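Local coordinates for alginate biosynthesis protein AlgX (Pseudomonas aeruginosa, PDB 4KNC) that takes part in the O-acetylation of the exopolysaccharide alginate and protects the polymer from degradation as it crosses the periplasm, at residues K146-W151 / L189-T194; W151-A156 / Q210-F215; L91-K96 / A142-G147. One frame throughout, in Å; residues are numbered along the deposited sequence.

All three contacts lie in the SGNH hydrolase-like domain and use the loop before helix 153-169 or the start of that helix. Contact 3 is buried, and contacts 1 and 2 are partly buried. Contacts 1 and 3 share Lys146 and Gly147, and contacts 1 and 2 share Trp151. Contacts 1 and 2 also reach the same antiparallel sheet, through its neighbouring strands 180-191 and 210-220. Their chemistry differs with place. Contact 1 is polar, a carboxylate held at the inferred active site. Contact 2 packs a proline, a valine and two aromatic rings. Contact 3 combines valine-tyrosine packing with one hydrogen bond from a backbone N-H to a side-chain amide oxygen.

Contact 1: residues K146-W151 / L189-T194; sequences KGDHHW and LSKLGT
The inferred Asp-His part of the active site meets the strand-to-helix turn at residues 191-194, where Asp148 is held by Thr194 and flanked by Lys191. The two carboxylate oxygens of Asp148 have different tasks. OD1 faces the turn. Thr194 N donates to the anti lone pair of Asp148 OD1 at 3.0 Å in a nearly straight bond (176°), and Thr194 OG1 adds a weak bond. OD2 serves the histidine. His150 ND1 donates to the syn lone pair of Asp148 OD2 at 2.6 Å, close to the ring plane. His150 N reaches the same oxygen from above the carboxylate plane at 3.0 Å, which closes an Asx turn.

Lys191 crosses Asp148 at about a right angle. Its CD lies 3.3 Å from Asp148 OD2. The salt bridge from Lys191 NZ to Asp148 OD2 is long, 4.0 Å. A water joins the groups more closely: it donates to Asp148 OD1 and accepts from Lys191 NZ, both at 2.6 Å. Lys191 NZ is also hydrogen-bonded to Tyr249 OH. Gly193, the N-cap of helix 194-203, places its CA 3.0 Å from Gly147 O in a CA-H...O contact.

His150 NE2 is hydrogen-bonded to Ser243, the inferred nucleophile. With Ser243 this is consistent with the Ser-His-Asp triad of SGNH hydrolases, of which this contact supplies Asp148 and His150.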
loop_
_atom_site.group_PDB
_atom_site.type_symbol
_atom_site.label_atom_id
_atom_site.label_comp_id
_atom_site.label_asym_id
_atom_site.label_seq_id
_atom_site.Cartn_x
_atom_site.Cartn_y
_atom_site.Cartn_z
ATOM N N LYS A 146 -12.800 -18.035 5.806
ATOM C CA LYS A 146 -13.539 -18.876 4.856
ATOM C C LYS A 146 -14.073 -18.142 3.639
ATOM O O LYS A 146 -14.026 -18.662 2.525
ATOM C CB LYS A 146 -14.729 -19.549 5.557
ATOM C CG LYS A 146 -14.322 -20.578 6.598
ATOM C CD LYS A 146 -15.550 -21.182 7.282
ATOM C CE LYS A 146 -15.172 -22.368 8.138
ATOM N NZ LYS A 146 -16.388 -22.970 8.746
ATOM N N GLY A 147 -14.610 -16.947 3.862
ATOM C CA GLY A 147 -15.289 -16.219 2.804
ATOM C C GLY A 147 -14.897 -14.754 2.794
ATOM O O GLY A 147 -15.728 -13.881 2.561
ATOM N N ASP A 148 -13.615 -14.484 3.050
ATOM C CA ASP A 148 -13.128 -13.111 3.121
ATOM C C ASP A 148 -11.701 -13.044 2.585
ATOM O O ASP A 148 -11.029 -14.067 2.478
ATOM C CB ASP A 148 -13.187 -12.593 4.563
ATOM C CG ASP A 148 -13.019 -11.086 4.650
ATOM O OD1 ASP A 148 -13.950 -10.346 4.250
ATOM O OD2 ASP A 148 -11.966 -10.630 5.137
ATOM N N HIS A 149 -11.256 -11.836 2.248
ATOM C CA HIS A 149 -9.921 -11.621 1.691
ATOM C C HIS A 149 -8.847 -11.335 2.761
ATOM O O HIS A 149 -7.667 -11.264 2.452
ATOM C CB HIS A 149 -9.963 -10.477 0.656
ATOM C CG HIS A 149 -10.407 -9.162 1.222
ATOM N ND1 HIS A 149 -11.692 -8.945 1.677
ATOM C CD2 HIS A 149 -9.745 -7.992 1.399
ATOM C CE1 HIS A 149 -11.796 -7.702 2.119
ATOM N NE2 HIS A 149 -10.631 -7.102 1.958
ATOM N N HIS A 150 -9.256 -11.149 4.011
ATOM C CA HIS A 150 -8.294 -10.920 5.092
ATOM C C HIS A 150 -7.766 -12.242 5.630
ATOM O O HIS A 150 -8.486 -13.244 5.631
ATOM C CB HIS A 150 -8.932 -10.138 6.245
ATOM C CG HIS A 150 -9.333 -8.745 5.874
ATOM N ND1 HIS A 150 -10.634 -8.408 5.561
ATOM C CD2 HIS A 150 -8.604 -7.611 5.738
ATOM C CE1 HIS A 150 -10.687 -7.121 5.256
ATOM N NE2 HIS A 150 -9.470 -6.617 5.348
ATOM N N TRP A 151 -6.508 -12.250 6.072
ATOM C CA TRP A 151 -6.020 -13.356 6.879
ATOM C C TRP A 151 -6.716 -13.308 8.236
ATOM O O TRP A 151 -7.189 -12.258 8.655
ATOM C CB TRP A 151 -4.476 -13.327 7.044
ATOM C CG TRP A 151 -3.837 -11.985 7.370
ATOM C CD1 TRP A 151 -4.417 -10.906 7.999
ATOM C CD2 TRP A 151 -2.483 -11.593 7.078
ATOM N NE1 TRP A 151 -3.506 -9.876 8.114
ATOM C CE2 TRP A 151 -2.315 -10.274 7.552
ATOM C CE3 TRP A 151 -1.405 -12.228 6.447
ATOM C CZ2 TRP A 151 -1.109 -9.581 7.411
ATOM C CZ3 TRP A 151 -0.222 -11.539 6.306
ATOM C CH2 TRP A 151 -0.076 -10.232 6.797
ATOM N N LEU A 189 -13.018 -12.259 17.481
ATOM C CA LEU A 189 -13.171 -11.366 16.342
ATOM C C LEU A 189 -14.257 -11.932 15.436
ATOM O O LEU A 189 -14.154 -13.058 14.949
ATOM C CB LEU A 189 -11.839 -11.230 15.577
ATOM C CG LEU A 189 -11.851 -10.489 14.230
ATOM C CD1 LEU A 189 -12.181 -9.011 14.405
ATOM C CD2 LEU A 189 -10.545 -10.630 13.476
ATOM N N SER A 190 -15.308 -11.160 15.212
ATOM C CA SER A 190 -16.391 -11.632 14.371
ATOM C C SER A 190 -16.194 -11.167 12.936
ATOM O O SER A 190 -15.885 -10.003 12.693
ATOM C CB SER A 190 -17.728 -11.102 14.884
ATOM O OG SER A 190 -17.765 -9.690 14.788
ATOM N N LYS A 191 -16.395 -12.065 11.980
ATOM C CA LYS A 191 -16.378 -11.641 10.584
ATOM C C LYS A 191 -17.379 -12.386 9.723
ATOM O O LYS A 191 -17.369 -13.614 9.651
ATOM C CB LYS A 191 -14.982 -11.775 9.963
ATOM C CG LYS A 191 -14.931 -11.160 8.551
ATOM C CD LYS A 191 -13.520 -10.942 8.065
ATOM C CE LYS A 191 -12.844 -9.813 8.814
ATOM N NZ LYS A 191 -13.206 -8.498 8.251
ATOM N N LEU A 192 -18.258 -11.632 9.079
ATOM C CA LEU A 192 -19.083 -12.189 8.024
ATOM C C LEU A 192 -18.348 -11.762 6.763
ATOM O O LEU A 192 -18.243 -10.569 6.478
ATOM C CB LEU A 192 -20.504 -11.603 8.064
ATOM C CG LEU A 192 -21.446 -12.024 6.927
ATOM C CD1 LEU A 192 -21.618 -13.536 6.920
ATOM C CD2 LEU A 192 -22.809 -11.319 6.995
ATOM N N GLY A 193 -17.805 -12.730 6.034
ATOM C CA GLY A 193 -16.873 -12.423 4.963
ATOM C C GLY A 193 -17.466 -11.693 3.778
ATOM O O GLY A 193 -18.636 -11.894 3.444
ATOM N N THR A 194 -16.653 -10.863 3.123
ATOM C CA THR A 194 -17.091 -10.159 1.914
ATOM C C THR A 194 -17.496 -11.089 0.765
ATOM O O THR A 194 -18.360 -10.746 -0.044
ATOM C CB THR A 194 -16.017 -9.181 1.393
ATOM O OG1 THR A 194 -14.823 -9.908 1.068
ATOM C CG2 THR A 194 -15.705 -8.114 2.434
HETATM O O HOH W 1 -13.827 -8.207 5.713
#

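Contact 2: residues W151-A156 / Q210-F215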
loop_
_atom_site.group_PDB
_atom_site.type_symbol
_atom_site.label_atom_id
_atom_site.label_comp_id
_atom_site.label_asym_id
_atom_site.label_seq_id
_atom_site.Cartn_x
_atom_site.Cartn_y
_atom_site.Cartn_z
ATOM N N TRP A 151 -6.508 -12.250 6.072
ATOM C CA TRP A 151 -6.020 -13.356 6.879
ATOM C C TRP A 151 -6.716 -13.308 8.236
ATOM O O TRP A 151 -7.189 -12.258 8.655
ATOM C CB TRP A 151 -4.476 -13.327 7.044
ATOM C CG TRP A 151 -3.837 -11.985 7.370
ATOM C CD1 TRP A 151 -4.417 -10.906 7.999
ATOM C CD2 TRP A 151 -2.483 -11.593 7.078
ATOM N NE1 TRP A 151 -3.506 -9.876 8.114
ATOM C CE2 TRP A 151 -2.315 -10.274 7.552
ATOM C CE3 TRP A 151 -1.405 -12.228 6.447
ATOM C CZ2 TRP A 151 -1.109 -9.581 7.411
ATOM C CZ3 TRP A 151 -0.222 -11.539 6.306
ATOM C CH2 TRP A 151 -0.076 -10.232 6.797
ATOM N N THR A 152 -6.800 -14.445 8.911
ATOM C CA THR A 152 -7.206 -14.448 10.309
ATOM C C THR A 152 -6.007 -13.957 11.126
ATOM O O THR A 152 -4.893 -13.885 10.600
ATOM C CB THR A 152 -7.528 -15.865 10.781
ATOM O OG1 THR A 152 -6.369 -16.706 10.607
ATOM C CG2 THR A 152 -8.713 -16.433 9.997
ATOM N N PRO A 153 -6.224 -13.611 12.408
ATOM C CA PRO A 153 -5.080 -13.325 13.277
ATOM C C PRO A 153 -4.020 -14.433 13.283
ATOM O O PRO A 153 -2.851 -14.090 13.255
ATOM C CB PRO A 153 -5.721 -13.164 14.645
ATOM C CG PRO A 153 -7.061 -12.553 14.309
ATOM C CD PRO A 153 -7.498 -13.220 13.040
ATOM N N HIS A 154 -4.409 -15.704 13.278
ATOM C CA HIS A 154 -3.432 -16.795 13.191
ATOM C C HIS A 154 -2.575 -16.731 11.912
ATOM O O HIS A 154 -1.352 -16.921 11.959
ATOM C CB HIS A 154 -4.122 -18.156 13.337
ATOM C CG HIS A 154 -4.444 -18.520 14.758
ATOM N ND1 HIS A 154 -3.503 -19.041 15.625
ATOM C CD2 HIS A 154 -5.601 -18.448 15.460
ATOM C CE1 HIS A 154 -4.063 -19.255 16.803
ATOM N NE2 HIS A 154 -5.336 -18.907 16.728
ATOM N N GLY A 155 -3.213 -16.435 10.779
ATOM C CA GLY A 155 -2.499 -16.239 9.525
ATOM C C GLY A 155 -1.493 -15.098 9.617
ATOM O O GLY A 155 -0.337 -15.224 9.182
ATOM N N ALA A 156 -1.940 -13.978 10.185
ATOM C CA ALA A 156 -1.078 -12.820 10.392
ATOM C C ALA A 156 0.102 -13.168 11.307
ATOM O O ALA A 156 1.197 -12.659 11.130
ATOM C CB ALA A 156 -1.879 -11.660 10.985
ATOM N N GLN A 210 -18.160 -15.780 11.057
ATOM C CA GLN A 210 -17.052 -16.466 11.717
ATOM C C GLN A 210 -16.595 -15.730 12.972
ATOM O O GLN A 210 -16.551 -14.499 13.007
ATOM C CB GLN A 210 -15.861 -16.587 10.768
ATOM C CG GLN A 210 -15.818 -17.860 9.959
ATOM C CD GLN A 210 -14.452 -18.084 9.320
ATOM O OE1 GLN A 210 -14.143 -17.514 8.271
ATOM N NE2 GLN A 210 -13.633 -18.921 9.948
ATOM N N TYR A 211 -16.241 -16.491 13.999
ATOM C CA TYR A 211 -15.701 -15.921 15.224
ATOM C C TYR A 211 -14.363 -16.567 15.491
ATOM O O TYR A 211 -14.308 -17.763 15.728
ATOM C CB TYR A 211 -16.640 -16.183 16.399
ATOM C CG TYR A 211 -17.854 -15.291 16.371
ATOM C CD1 TYR A 211 -18.954 -15.605 15.586
ATOM C CD2 TYR A 211 -17.884 -14.114 17.102
ATOM C CE1 TYR A 211 -20.065 -14.770 15.552
ATOM C CE2 TYR A 211 -18.983 -13.276 17.069
ATOM C CZ TYR A 211 -20.064 -13.605 16.297
ATOM O OH TYR A 211 -21.150 -12.759 16.280
ATOM N N VAL A 212 -13.289 -15.781 15.423
ATOM C CA VAL A 212 -11.944 -16.294 15.674
ATOM C C VAL A 212 -11.301 -15.568 16.849
ATOM O O VAL A 212 -11.820 -14.552 17.323
ATOM C CB VAL A 212 -11.031 -16.134 14.435
ATOM C CG1 VAL A 212 -11.591 -16.925 13.270
ATOM C CG2 VAL A 212 -10.885 -14.655 14.055
ATOM N N ASP A 213 -10.168 -16.094 17.305
ATOM C CA ASP A 213 -9.404 -15.491 18.402
ATOM C C ASP A 213 -8.870 -14.106 18.035
ATOM O O ASP A 213 -8.229 -13.932 16.994
ATOM C CB ASP A 213 -8.232 -16.394 18.774
ATOM C CG ASP A 213 -8.678 -17.738 19.305
ATOM O OD1 ASP A 213 -9.744 -17.787 19.966
ATOM O OD2 ASP A 213 -7.958 -18.738 19.062
ATOM N N ARG A 214 -9.150 -13.115 18.870
ATOM C CA ARG A 214 -8.562 -11.792 18.656
ATOM C C ARG A 214 -7.388 -11.556 19.615
ATOM O O ARG A 214 -7.485 -11.869 20.794
ATOM C CB ARG A 214 -9.617 -10.711 18.835
ATOM C CG ARG A 214 -9.151 -9.349 18.375
ATOM C CD ARG A 214 -10.300 -8.349 18.324
ATOM N NE ARG A 214 -10.843 -8.073 19.649
ATOM C CZ ARG A 214 -10.267 -7.268 20.539
ATOM N NH1 ARG A 214 -9.116 -6.668 20.245
ATOM N NH2 ARG A 214 -10.832 -7.074 21.727
ATOM N N PHE A 215 -6.288 -10.997 19.117
ATOM C CA PHE A 215 -5.092 -10.810 19.942
ATOM C C PHE A 215 -4.654 -9.358 20.069
ATOM O O PHE A 215 -4.831 -8.556 19.153
ATOM C CB PHE A 215 -3.914 -11.616 19.371
ATOM C CG PHE A 215 -4.121 -13.106 19.418
ATOM C CD1 PHE A 215 -4.802 -13.758 18.405
ATOM C CD2 PHE A 215 -3.651 -13.850 20.482
ATOM C CE1 PHE A 215 -5.000 -15.118 18.448
ATOM C CE2 PHE A 215 -3.848 -15.219 20.536
ATOM C CZ PHE A 215 -4.520 -15.854 19.518
#
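Pro153 and His154 at the start of helix 153-169 lie against Val212, Asp213 and Phe215 of strand 210-220. The proline ring packs against the strand through CB, CG and CD. Its CD touches Val212 CG2 at 3.8 Å, and the two side chains cross obliquely. Farther along the ring, Pro153 CG sits 3.2 Å from Asp213 O, so the proline rests on the strand backbone as well as on its side chains. Pro153 CB then meets the edge of the Phe215 ring, 3.9 Å from CD1.

The edge of Phe215 also turns to His154. It points at the face of the imidazole in a T-shaped (edge-to-face) pair, with centroids 5.7 Å apart and planes at 86°. The His154 ring meets Asp213 differently, at its own edge. Asp213 OD2 lies near the ring plane, 3.5 Å from His154 NE2, while the carboxylate and ring planes are 59° apart. A carboxylate this close could favour a protonated ring. Asp213 OD1 forms a salt bridge with Arg185, which could temper that effect.

Thr152 is the N-cap of the helix. Its OG1 accepts from Gly155 N at 3.2 Å and is hydrogen-bonded to Ala142 O. Its CG2 lies at the margin of the contact, 4.4 Å from Val212 CG1.

His154 is stacked on His141 of the preceding loop, and Val212 also touches Phe145. Within the sheet, Val212 touches Leu189 and Phe215 touches Arg185 of the neighbouring strand 180-191. The first turn of helix 153-169 is thus seated against the two-stranded antiparallel sheet formed by strands 180-191 and 210-220.

Contact 3: residues L91-K96 / A142-G147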
loop_
_atom_site.group_PDB
_atom_site.type_symbol
_atom_site.label_atom_id
_atom_site.label_comp_id
_atom_site.label_asym_id
_atom_site.label_seq_id
_atom_site.Cartn_x
_atom_site.Cartn_y
_atom_site.Cartn_z
ATOM N N LEU A 91 -2.814 -20.313 -2.866
ATOM C CA LEU A 91 -1.508 -20.876 -2.521
ATOM C C LEU A 91 -1.487 -21.388 -1.096
ATOM O O LEU A 91 -0.881 -22.415 -0.814
ATOM C CB LEU A 91 -0.381 -19.860 -2.717
ATOM C CG LEU A 91 -0.018 -19.574 -4.174
ATOM C CD1 LEU A 91 0.773 -18.276 -4.270
ATOM C CD2 LEU A 91 0.764 -20.734 -4.787
ATOM N N VAL A 92 -2.145 -20.691 -0.182
ATOM C CA VAL A 92 -2.038 -21.105 1.216
ATOM C C VAL A 92 -3.078 -22.161 1.577
ATOM O O VAL A 92 -2.772 -23.191 2.200
ATOM C CB VAL A 92 -2.152 -19.910 2.176
ATOM C CG1 VAL A 92 -2.156 -20.392 3.608
ATOM C CG2 VAL A 92 -0.998 -18.931 1.957
ATOM N N ASN A 93 -4.316 -21.903 1.179
ATOM C CA ASN A 93 -5.423 -22.768 1.548
ATOM C C ASN A 93 -5.924 -23.627 0.390
ATOM O O ASN A 93 -7.109 -23.965 0.327
ATOM C CB ASN A 93 -6.556 -21.948 2.158
ATOM C CG ASN A 93 -6.241 -21.491 3.575
ATOM O OD1 ASN A 93 -6.151 -20.285 3.852
ATOM N ND2 ASN A 93 -6.083 -22.457 4.488
ATOM N N ARG A 94 -5.010 -23.958 -0.525
ATOM C CA ARG A 94 -5.253 -24.980 -1.544
ATOM C C ARG A 94 -6.145 -26.143 -1.073
ATOM O O ARG A 94 -7.116 -26.489 -1.741
ATOM C CB ARG A 94 -3.923 -25.547 -2.050
ATOM C CG ARG A 94 -4.076 -26.552 -3.184
ATOM C CD ARG A 94 -2.777 -27.283 -3.473
ATOM N NE ARG A 94 -2.841 -27.986 -4.749
ATOM C CZ ARG A 94 -1.897 -28.806 -5.196
ATOM N NH1 ARG A 94 -0.818 -29.029 -4.462
ATOM N NH2 ARG A 94 -2.033 -29.401 -6.373
ATOM N N GLU A 95 -5.826 -26.731 0.079
ATOM C CA GLU A 95 -6.508 -27.957 0.519
ATOM C C GLU A 95 -7.996 -27.797 0.832
ATOM O O GLU A 95 -8.708 -28.790 0.966
ATOM C CB GLU A 95 -5.782 -28.622 1.702
ATOM C CG GLU A 95 -4.366 -29.147 1.364
ATOM C CD GLU A 95 -4.315 -30.012 0.096
ATOM O OE1 GLU A 95 -5.223 -30.835 -0.118
ATOM O OE2 GLU A 95 -3.359 -29.877 -0.697
ATOM N N LYS A 96 -8.469 -26.559 0.947
ATOM C CA LYS A 96 -9.894 -26.324 1.195
ATOM C C LYS A 96 -10.723 -26.408 -0.092
ATOM O O LYS A 96 -11.956 -26.403 -0.056
ATOM C CB LYS A 96 -10.096 -24.972 1.876
ATOM C CG LYS A 96 -9.285 -24.804 3.167
ATOM C CD LYS A 96 -9.797 -25.708 4.275
ATOM C CE LYS A 96 -9.127 -25.370 5.603
ATOM N NZ LYS A 96 -9.641 -26.205 6.725
ATOM N N ALA A 142 -7.097 -21.961 10.270
ATOM C CA ALA A 142 -6.845 -21.620 8.873
ATOM C C ALA A 142 -6.201 -20.241 8.723
ATOM O O ALA A 142 -6.571 -19.292 9.422
ATOM C CB ALA A 142 -8.150 -21.676 8.091
ATOM N N TYR A 143 -5.242 -20.133 7.806
ATOM C CA TYR A 143 -4.548 -18.865 7.551
ATOM C C TYR A 143 -5.563 -17.764 7.175
ATOM O O TYR A 143 -5.534 -16.657 7.732
ATOM C CB TYR A 143 -3.523 -19.086 6.437
ATOM C CG TYR A 143 -2.621 -17.925 6.064
ATOM C CD1 TYR A 143 -3.083 -16.891 5.257
ATOM C CD2 TYR A 143 -1.274 -17.908 6.443
ATOM C CE1 TYR A 143 -2.258 -15.841 4.892
ATOM C CE2 TYR A 143 -0.439 -16.868 6.069
ATOM C CZ TYR A 143 -0.941 -15.828 5.295
ATOM O OH TYR A 143 -0.132 -14.769 4.914
ATOM N N TYR A 144 -6.479 -18.095 6.266
ATOM C CA TYR A 144 -7.498 -17.148 5.770
ATOM C C TYR A 144 -8.902 -17.379 6.314
ATOM O O TYR A 144 -9.268 -18.509 6.636
ATOM C CB TYR A 144 -7.576 -17.216 4.244
ATOM C CG TYR A 144 -6.567 -16.330 3.544
ATOM C CD1 TYR A 144 -6.754 -14.950 3.495
ATOM C CD2 TYR A 144 -5.430 -16.868 2.930
ATOM C CE1 TYR A 144 -5.843 -14.124 2.861
ATOM C CE2 TYR A 144 -4.506 -16.045 2.284
ATOM C CZ TYR A 144 -4.723 -14.670 2.262
ATOM O OH TYR A 144 -3.838 -13.825 1.639
ATOM N N PHE A 145 -9.699 -16.313 6.400
ATOM C CA PHE A 145 -11.130 -16.479 6.635
ATOM C C PHE A 145 -11.743 -17.288 5.485
ATOM O O PHE A 145 -11.260 -17.231 4.346
ATOM C CB PHE A 145 -11.852 -15.128 6.789
ATOM C CG PHE A 145 -11.599 -14.435 8.115
ATOM C CD1 PHE A 145 -12.311 -14.795 9.258
ATOM C CD2 PHE A 145 -10.647 -13.424 8.217
ATOM C CE1 PHE A 145 -12.076 -14.156 10.480
ATOM C CE2 PHE A 145 -10.407 -12.779 9.423
ATOM C CZ PHE A 145 -11.131 -13.146 10.560
ATOM N N LYS A 146 -12.800 -18.035 5.806
ATOM C CA LYS A 146 -13.539 -18.876 4.856
ATOM C C LYS A 146 -14.073 -18.142 3.639
ATOM O O LYS A 146 -14.026 -18.662 2.525
ATOM C CB LYS A 146 -14.729 -19.549 5.557
ATOM C CG LYS A 146 -14.322 -20.578 6.598
ATOM C CD LYS A 146 -15.550 -21.182 7.282
ATOM C CE LYS A 146 -15.172 -22.368 8.138
ATOM N NZ LYS A 146 -16.388 -22.970 8.746
ATOM N N GLY A 147 -14.610 -16.947 3.862
ATOM C CA GLY A 147 -15.289 -16.219 2.804
ATOM C C GLY A 147 -14.897 -14.754 2.794
ATOM O O GLY A 147 -15.728 -13.881 2.561
#
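This is a buried packing contact in which Val92 and Asn93, of the short helix near residues 89-93, lie against Tyr143 and Tyr144 of the loop that precedes helix 153-169. One half is apolar and the other is polar.

Val92 and Tyr143 form the apolar half, and their side chains cross at about a right angle. Val92 CG1 is anti to its backbone N (chi1 175°) and packs on the root of the tyrosine, 3.4 Å from Tyr143 CB and 3.5 Å from Tyr143 CG. The other methyl covers the ring itself: Val92 CG2 stands 4.3 Å above the Tyr143 plane, over its centre. At the far end of this ring, Tyr143 OH and Ser159 OG of helix 153-169 are hydrogen-bonded.

Asn93 carries the polar half. Tyr144 N donates to Asn93 OD1 at 3.3 Å, with a bent N-H...O angle of 142°. The same oxygen lies close to the tyrosine side chain, 3.4 Å from Tyr144 CB. It is also at the ring edge and in the ring plane, 3.6 Å from Tyr144 CD2. The amide plane is turned 71° from the ring, so the two flat groups are far from parallel. The other end of the amide has its own partner, since Asn93 ND2 is hydrogen-bonded to Glu137. Glu137 also accepts from Tyr143 N and so joins the two segments a second time. Tyr144 OH bonds Pro87 O.

Tyr144 lies about 6 Å, side chain to side chain, from His150. The contact joins the short helix to residues 142-144 of the loop that carries Asp148 and His150. An Asp-His loop before a helix is consistent with the active site of SGNH hydrolases, the role inferred here for Asp148 and His150.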